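Aldehyde dehydrogenase 12 (PDB 6D97) catalyses the NAD+-dependent oxidation of L-glutamate gamma-semialdehyde to glutamate, the last step of proline catabolism in plants. Local coordinates at residues I301-D305 with S468-F473. Residues are numbered along the deposited sequence.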
ATOM      1  N   ILE A 301       2.492 -14.738 -29.117  1.00 29.08           N
ATOM      2  CA  ILE A 301       3.186 -16.014 -29.181  1.00 30.81           C
ATOM      3  C   ILE A 301       2.181 -17.105 -28.847  1.00 30.37           C
ATOM      4  O   ILE A 301       1.490 -17.029 -27.823  1.00 36.18           O
ATOM      5  CB  ILE A 301       4.381 -16.062 -28.214  1.00 34.51           C
ATOM      6  CG1 ILE A 301       5.439 -15.022 -28.588  1.00 35.87           C
ATOM      7  CG2 ILE A 301       4.991 -17.446 -28.205  1.00 31.81           C
ATOM      8  CD1 ILE A 301       6.546 -14.907 -27.555  1.00 37.86           C
ATOM      9  N   LEU A 302       2.087 -18.106 -29.715  1.00 34.42           N
ATOM     10  CA  LEU A 302       1.307 -19.300 -29.430  1.00 30.61           C
ATOM     11  C   LEU A 302       2.230 -20.360 -28.845  1.00 33.07           C
ATOM     12  O   LEU A 302       3.270 -20.679 -29.432  1.00 38.60           O
ATOM     13  CB  LEU A 302       0.629 -19.833 -30.694  1.00 32.23           C
ATOM     14  CG  LEU A 302      -0.236 -18.907 -31.552  1.00 32.53           C
ATOM     15  CD1 LEU A 302      -0.841 -19.699 -32.702  1.00 35.20           C
ATOM     16  CD2 LEU A 302      -1.328 -18.232 -30.738  1.00 32.64           C
ATOM     17  N   GLY A 303       1.855 -20.895 -27.688  1.00 29.70           N
ATOM     18  CA  GLY A 303       2.630 -21.931 -27.056  1.00 31.96           C
ATOM     19  C   GLY A 303       2.425 -23.276 -27.714  1.00 35.00           C
ATOM     20  O   GLY A 303       1.706 -23.425 -28.711  1.00 36.90           O
ATOM     21  N   PRO A 304       3.073 -24.299 -27.148  1.00 37.30           N
ATOM     22  CA  PRO A 304       2.987 -25.639 -27.746  1.00 42.09           C
ATOM     23  C   PRO A 304       1.667 -26.351 -27.500  1.00 37.04           C
ATOM     24  O   PRO A 304       1.340 -27.277 -28.253  1.00 39.63           O
ATOM     25  CB  PRO A 304       4.146 -26.390 -27.079  1.00 32.34           C
ATOM     26  CG  PRO A 304       4.275 -25.735 -25.746  1.00 34.66           C
ATOM     27  CD  PRO A 304       3.922 -24.280 -25.945  1.00 37.17           C
ATOM     28  N   ASP A 305       0.900 -25.958 -26.486  1.00 35.31           N
ATOM     29  CA  ASP A 305      -0.303 -26.695 -26.097  1.00 36.75           C
ATOM     30  C   ASP A 305      -1.494 -26.190 -26.904  1.00 33.05           C
ATOM     31  O   ASP A 305      -2.159 -25.219 -26.539  1.00 41.72           O
ATOM     32  CB  ASP A 305      -0.541 -26.572 -24.596  1.00 34.68           C
ATOM     33  CG  ASP A 305      -0.428 -25.143 -24.106  1.00 48.11           C
ATOM     34  OD1 ASP A 305       0.395 -24.385 -24.661  1.00 47.59           O
ATOM     35  OD2 ASP A 305      -1.173 -24.775 -23.174  1.00 46.33           O
ATOM     36  N   SER A 468      -1.018 -19.705 -24.145  1.00 32.79           N
ATOM     37  CA  SER A 468      -0.614 -20.980 -23.569  1.00 35.76           C
ATOM     38  C   SER A 468      -1.101 -21.014 -22.130  1.00 31.30           C
ATOM     39  O   SER A 468      -1.205 -19.971 -21.479  1.00 33.79           O
ATOM     40  CB  SER A 468       0.909 -21.171 -23.617  1.00 38.10           C
ATOM     41  OG  SER A 468       1.321 -22.235 -22.777  1.00 37.96           O
ATOM     42  N   ASN A 469      -1.411 -22.216 -21.647  1.00 25.35           N
ATOM     43  CA  ASN A 469      -1.735 -22.428 -20.242  1.00 29.41           C
ATOM     44  C   ASN A 469      -0.645 -23.182 -19.496  1.00 30.33           C
ATOM     45  O   ASN A 469      -0.799 -23.442 -18.299  1.00 29.55           O
ATOM     46  CB  ASN A 469      -3.069 -23.168 -20.102  1.00 29.22           C
ATOM     47  CG  ASN A 469      -4.242 -22.219 -20.029  1.00 28.40           C
ATOM     48  OD1 ASN A 469      -4.082 -21.012 -20.186  1.00 33.25           O
ATOM     49  ND2 ASN A 469      -5.428 -22.757 -19.788  1.00 28.84           N
ATOM     50  N   ASP A 470       0.440 -23.536 -20.173  1.00 36.13           N
ATOM     51  CA  ASP A 470       1.614 -24.171 -19.585  1.00 34.71           C
ATOM     52  C   ASP A 470       2.345 -23.182 -18.685  1.00 31.12           C
ATOM     53  O   ASP A 470       2.924 -22.215 -19.196  1.00 33.27           O
ATOM     54  CB  ASP A 470       2.531 -24.665 -20.708  1.00 36.95           C
ATOM     55  CG  ASP A 470       3.740 -25.446 -20.205  1.00 42.37           C
ATOM     56  OD1 ASP A 470       4.059 -25.406 -18.997  1.00 49.25           O
ATOM     57  OD2 ASP A 470       4.381 -26.112 -21.044  1.00 46.17           O
ATOM     58  N   PRO A 471       2.369 -23.385 -17.365  1.00 34.69           N
ATOM     59  CA  PRO A 471       3.009 -22.388 -16.485  1.00 26.50           C
ATOM     60  C   PRO A 471       4.514 -22.269 -16.673  1.00 29.29           C
ATOM     61  O   PRO A 471       5.070 -21.184 -16.458  1.00 31.33           O
ATOM     62  CB  PRO A 471       2.651 -22.888 -15.078  1.00 26.52           C
ATOM     63  CG  PRO A 471       2.366 -24.339 -15.247  1.00 36.70           C
ATOM     64  CD  PRO A 471       1.744 -24.478 -16.603  1.00 36.18           C
ATOM     65  N   LEU A 472       5.194 -23.351 -17.060  1.00 26.01           N
ATOM     66  CA  LEU A 472       6.633 -23.265 -17.296  1.00 31.37           C
ATOM     67  C   LEU A 472       6.936 -22.466 -18.559  1.00 30.23           C
ATOM     68  O   LEU A 472       7.921 -21.721 -18.606  1.00 34.50           O
ATOM     69  CB  LEU A 472       7.239 -24.666 -17.385  1.00 27.62           C
ATOM     70  CG  LEU A 472       6.924 -25.639 -16.246  1.00 33.63           C
ATOM     71  CD1 LEU A 472       7.644 -26.957 -16.478  1.00 29.47           C
ATOM     72  CD2 LEU A 472       7.284 -25.067 -14.879  1.00 27.63           C
ATOM     73  N   PHE A 473       6.102 -22.611 -19.592  1.00 28.02           N
ATOM     74  CA  PHE A 473       6.269 -21.820 -20.808  1.00 29.69           C
ATOM     75  C   PHE A 473       5.944 -20.355 -20.546  1.00 32.93           C
ATOM     76  O   PHE A 473       6.686 -19.457 -20.962  1.00 32.12           O
ATOM     77  CB  PHE A 473       5.381 -22.383 -21.918  1.00 27.54           C
ATOM     78  CG  PHE A 473       5.510 -21.666 -23.233  1.00 29.80           C
ATOM     79  CD1 PHE A 473       6.510 -22.010 -24.127  1.00 28.28           C
ATOM     80  CD2 PHE A 473       4.621 -20.659 -23.582  1.00 28.04           C
ATOM     81  CE1 PHE A 473       6.627 -21.359 -25.344  1.00 27.52           C
ATOM     82  CE2 PHE A 473       4.730 -20.005 -24.798  1.00 26.30           C
ATOM     83  CZ  PHE A 473       5.734 -20.355 -25.680  1.00 27.08           C
TER
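Both carboxylate oxygens of Asp305 are engaged by the start of segment 468-473: Ser468 OG donates to Asp305 OD1 at 3.0 Å, and Asn469 N donates to Asp305 OD2, also at 3.0 Å and nearly linear, with an N-H...O angle of 166°. The serine hydroxyl works in two directions, since Asp470 N donates to Ser468 OG (3.0 Å, 147°), which defines an ST turn. Asp470 then takes the N-cap position of helix 471-479, its OD1 accepting a weak bond from Leu472 N (3.0 Å, 134°). Strands 298-302 and 463-467 are parallel neighbours in the seven-stranded mixed sheet of what is, from the aldehyde dehydrogenase fold, the catalytic domain, away from the NAD site; both strands finish here at the same end of the sheet, and Gly303 extends the pairing through a backbone bond to Val467. Gly303 CA lies 4.9 Å from Ser468 CA, and an ideal CB on Gly303 would fall 2.5 Å from Ser468 CB, a clash. Next to the polar group, Phe473 reaches from the first turn of the helix toward the end of strand 298-302, its CE2 3.6 Å from Gly303 CA. Pro304 CD sits 4.0 Å from the ring centroid, 13° off the normal, a CH-pi contact over one face, while Ile301 CG2 meets the ring edge at Phe473 CZ (3.9 Å). At the subunit interface, Asn469 ND2 hydrogen-bonds Val534 O of a neighbouring subunit.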